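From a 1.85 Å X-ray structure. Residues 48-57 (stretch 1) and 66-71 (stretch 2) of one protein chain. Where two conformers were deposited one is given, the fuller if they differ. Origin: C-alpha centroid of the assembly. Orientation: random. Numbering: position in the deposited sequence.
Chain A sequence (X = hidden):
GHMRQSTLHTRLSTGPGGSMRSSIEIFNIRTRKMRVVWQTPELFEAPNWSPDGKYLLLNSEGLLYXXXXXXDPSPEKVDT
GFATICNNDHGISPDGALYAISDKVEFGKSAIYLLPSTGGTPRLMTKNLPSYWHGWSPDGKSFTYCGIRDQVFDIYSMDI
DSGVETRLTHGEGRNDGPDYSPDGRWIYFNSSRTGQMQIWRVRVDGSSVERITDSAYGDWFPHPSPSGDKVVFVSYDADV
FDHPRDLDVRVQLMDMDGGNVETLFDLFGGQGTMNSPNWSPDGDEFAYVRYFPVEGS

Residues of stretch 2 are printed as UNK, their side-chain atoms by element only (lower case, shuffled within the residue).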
# COMPACT_ATOMS: atom_id res chain seq x y z
N ASN A 48 0.48 -6.92 3.10
CA ASN A 48 -0.38 -7.43 2.01
C ASN A 48 -1.05 -8.72 2.48
O ASN A 48 -0.56 -9.39 3.40
CB ASN A 48 0.46 -7.88 0.78
CG ASN A 48 1.36 -6.81 0.23
OD1 ASN A 48 2.56 -7.04 0.08
ND2 ASN A 48 0.82 -5.64 -0.09
N TRP A 49 -2.13 -9.10 1.81
CA TRP A 49 -2.83 -10.33 2.13
C TRP A 49 -2.80 -11.19 0.90
O TRP A 49 -3.22 -10.74 -0.17
CB TRP A 49 -4.27 -10.00 2.50
CG TRP A 49 -5.01 -11.06 3.32
CD1 TRP A 49 -5.02 -12.43 3.12
CD2 TRP A 49 -5.87 -10.80 4.43
NE1 TRP A 49 -5.86 -13.02 4.05
CE2 TRP A 49 -6.40 -12.04 4.86
CE3 TRP A 49 -6.29 -9.62 5.09
CZ2 TRP A 49 -7.29 -12.15 5.94
CZ3 TRP A 49 -7.17 -9.73 6.16
CH2 TRP A 49 -7.66 -10.98 6.58
N SER A 50 -2.32 -12.42 1.05
CA SER A 50 -2.16 -13.32 -0.08
C SER A 50 -3.49 -13.62 -0.77
O SER A 50 -4.53 -13.69 -0.11
CB SER A 50 -1.48 -14.61 0.37
OG SER A 50 -2.35 -15.50 1.02
N PRO A 51 -3.47 -13.77 -2.11
CA PRO A 51 -4.72 -14.00 -2.84
C PRO A 51 -5.40 -15.31 -2.51
O PRO A 51 -6.59 -15.42 -2.74
CB PRO A 51 -4.29 -13.97 -4.31
CG PRO A 51 -3.00 -13.35 -4.34
CD PRO A 51 -2.33 -13.63 -3.03
N ASP A 52 -4.66 -16.29 -1.98
CA ASP A 52 -5.30 -17.51 -1.49
C ASP A 52 -5.79 -17.38 -0.04
O ASP A 52 -6.31 -18.32 0.52
CB ASP A 52 -4.39 -18.74 -1.66
CG ASP A 52 -3.13 -18.68 -0.80
OD1 ASP A 52 -2.99 -17.77 0.04
OD2 ASP A 52 -2.27 -19.58 -0.96
N GLY A 53 -5.59 -16.22 0.57
CA GLY A 53 -6.16 -15.94 1.89
C GLY A 53 -5.33 -16.41 3.06
O GLY A 53 -5.64 -16.09 4.22
N LYS A 54 -4.25 -17.14 2.77
CA LYS A 54 -3.53 -17.89 3.79
C LYS A 54 -2.41 -17.19 4.56
O LYS A 54 -2.01 -17.67 5.63
CB LYS A 54 -2.91 -19.12 3.16
CG LYS A 54 -3.92 -20.13 2.68
CD LYS A 54 -3.21 -21.43 2.36
CE LYS A 54 -4.22 -22.55 2.21
NZ LYS A 54 -3.58 -23.89 2.18
N TYR A 55 -1.86 -16.11 4.01
CA TYR A 55 -0.80 -15.42 4.73
C TYR A 55 -0.77 -13.92 4.50
O TYR A 55 -1.35 -13.40 3.53
CB TYR A 55 0.56 -16.02 4.41
CG TYR A 55 1.04 -15.82 2.98
CD1 TYR A 55 1.74 -14.66 2.61
CD2 TYR A 55 0.85 -16.81 2.00
CE1 TYR A 55 2.21 -14.48 1.32
CE2 TYR A 55 1.32 -16.62 0.69
CZ TYR A 55 1.99 -15.46 0.37
OH TYR A 55 2.48 -15.23 -0.90
N LEU A 56 -0.09 -13.22 5.41
CA LEU A 56 0.22 -11.82 5.22
C LEU A 56 1.68 -11.65 4.83
O LEU A 56 2.56 -12.40 5.30
CB LEU A 56 -0.07 -10.99 6.49
CG LEU A 56 -1.48 -11.10 7.08
CD1 LEU A 56 -1.53 -10.37 8.41
CD2 LEU A 56 -2.57 -10.57 6.13
N LEU A 57 1.93 -10.66 3.97
CA LEU A 57 3.28 -10.29 3.57
C LEU A 57 3.64 -8.92 4.17
O LEU A 57 2.99 -7.89 3.88
CB LEU A 57 3.43 -10.33 2.05
CG LEU A 57 4.84 -10.13 1.48
CD1 LEU A 57 5.71 -11.37 1.72
CD2 LEU A 57 4.74 -9.79 -0.01
N UNK A 66 6.70 -13.65 5.38
CA UNK A 66 5.34 -14.21 5.36
C UNK A 66 4.90 -14.59 6.78
O UNK A 66 5.66 -15.23 7.52
c UNK A 66 5.27 -15.45 4.45
n UNK A 66 8.21 -17.48 2.16
c UNK A 66 5.52 -16.49 2.17
c UNK A 66 5.63 -15.21 3.00
n UNK A 66 6.45 -16.45 1.03
c UNK A 66 7.70 -16.93 1.05
n UNK A 66 8.47 -16.85 -0.04
N UNK A 67 3.69 -14.20 7.16
CA UNK A 67 3.09 -14.60 8.44
C UNK A 67 1.80 -15.37 8.16
O UNK A 67 0.83 -14.77 7.66
c UNK A 67 2.77 -13.38 9.30
c UNK A 67 3.25 -11.62 10.90
c UNK A 67 4.87 -11.91 9.02
c UNK A 67 3.91 -12.63 9.99
N UNK A 68 1.81 -16.67 8.44
CA UNK A 68 0.66 -17.52 8.19
C UNK A 68 -0.52 -17.18 9.09
O UNK A 68 -0.36 -16.95 10.28
c UNK A 68 1.02 -18.99 8.37
o UNK A 68 -0.08 -19.80 8.02
N UNK A 69 -1.71 -17.15 8.50
CA UNK A 69 -2.95 -16.83 9.22
C UNK A 69 -3.59 -18.04 9.92
O UNK A 69 -4.49 -17.87 10.74
c UNK A 69 -3.51 -14.69 7.97
c UNK A 69 -4.39 -14.13 6.91
c UNK A 69 -3.53 -13.79 9.21
c UNK A 69 -3.94 -16.13 8.31
N UNK A 70 -3.11 -19.24 9.61
CA UNK A 70 -3.48 -20.45 10.36
C UNK A 70 -2.19 -21.10 10.83
O UNK A 70 -1.17 -21.06 10.14
c UNK A 70 -4.26 -21.40 9.50
N UNK A 71 -2.23 -21.71 12.00
CA UNK A 71 -1.01 -22.29 12.57
C UNK A 71 -0.04 -21.19 12.95
O UNK A 71 -0.46 -20.12 13.39
O HOH W 1 -3.19 -19.71 7.00

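Position 66 carries seven side-chain atoms: three carbons in an unbranched run, a nitrogen, and a further carbon bearing two more nitrogens. The second carbon of the run lies 4.0 Å from L57 CD1, and the third lies over one face of the Y55 ring, 4.1 Å from its centroid and 16° off the normal, a CH-pi contact. This guanidinium-tipped chain identifies arginine. In R66 the aliphatic part, CG and CD, thus packs against stretch 1, while the guanidinium nitrogens are hydrogen-bonded elsewhere in the structure.

Position 67 has four side-chain carbons, forked at the second, and no heteroatom. It points to the same sheet face as L56, and its backbone forms a reciprocal pair with that residue: the N of 67 donates to L56 O (2.8 Å), and L56 N donates to the O of 67 (2.9 Å). This is leucine, L67.

Position 68 shows one carbon and one oxygen, without a branch. It lies opposite Y55 in a non-hydrogen-bonded antiparallel pair, with the CA of 68 4.3 Å from Y55 CA and both side chains on the same face. The two atoms define serine, S68. Its OG turns back to its own stretch and donates to the carbonyl O of position 70 (S68 OG to that O, 2.7 Å).

Position 69 again has four carbons forked at the second, and its CA-to-CB bond points toward stretch 1. One terminal methyl lies 3.4 Å from W49 NE1, approaching the indole obliquely, and the other is 4.0 Å from L56 CG. This is leucine, L69, the residue of stretch 2 with the largest covered area. W49 NE1 itself donates to G53 O (3.1 Å), and L69 CD1 is 3.6 Å from G53 O.

Position 70 has a single side-chain carbon, hence alanine. A70 touches stretch 1 little directly, but a water donates to K54 O (2.7 Å from the water O) and to S68 OG (3.3 Å from the water O), and weakly accepts from A70 N (2.7 Å to the water O).

Position 71 has no side-chain atoms and is glycine; G71 does not contact stretch 1, and its positive phi favours this residue.

The contact is thus a short antiparallel strand pairing, closed beyond its end by the bond from L69 N to K54 O (2.9 Å). Backbone hydrogen bonds set the register, R66 packs on Y55 and L57 on one face, and L69 reaches L56 and the W49 indole beside the type I turn from S50 to G53.

Stretch 2 66-71: RLSLAG
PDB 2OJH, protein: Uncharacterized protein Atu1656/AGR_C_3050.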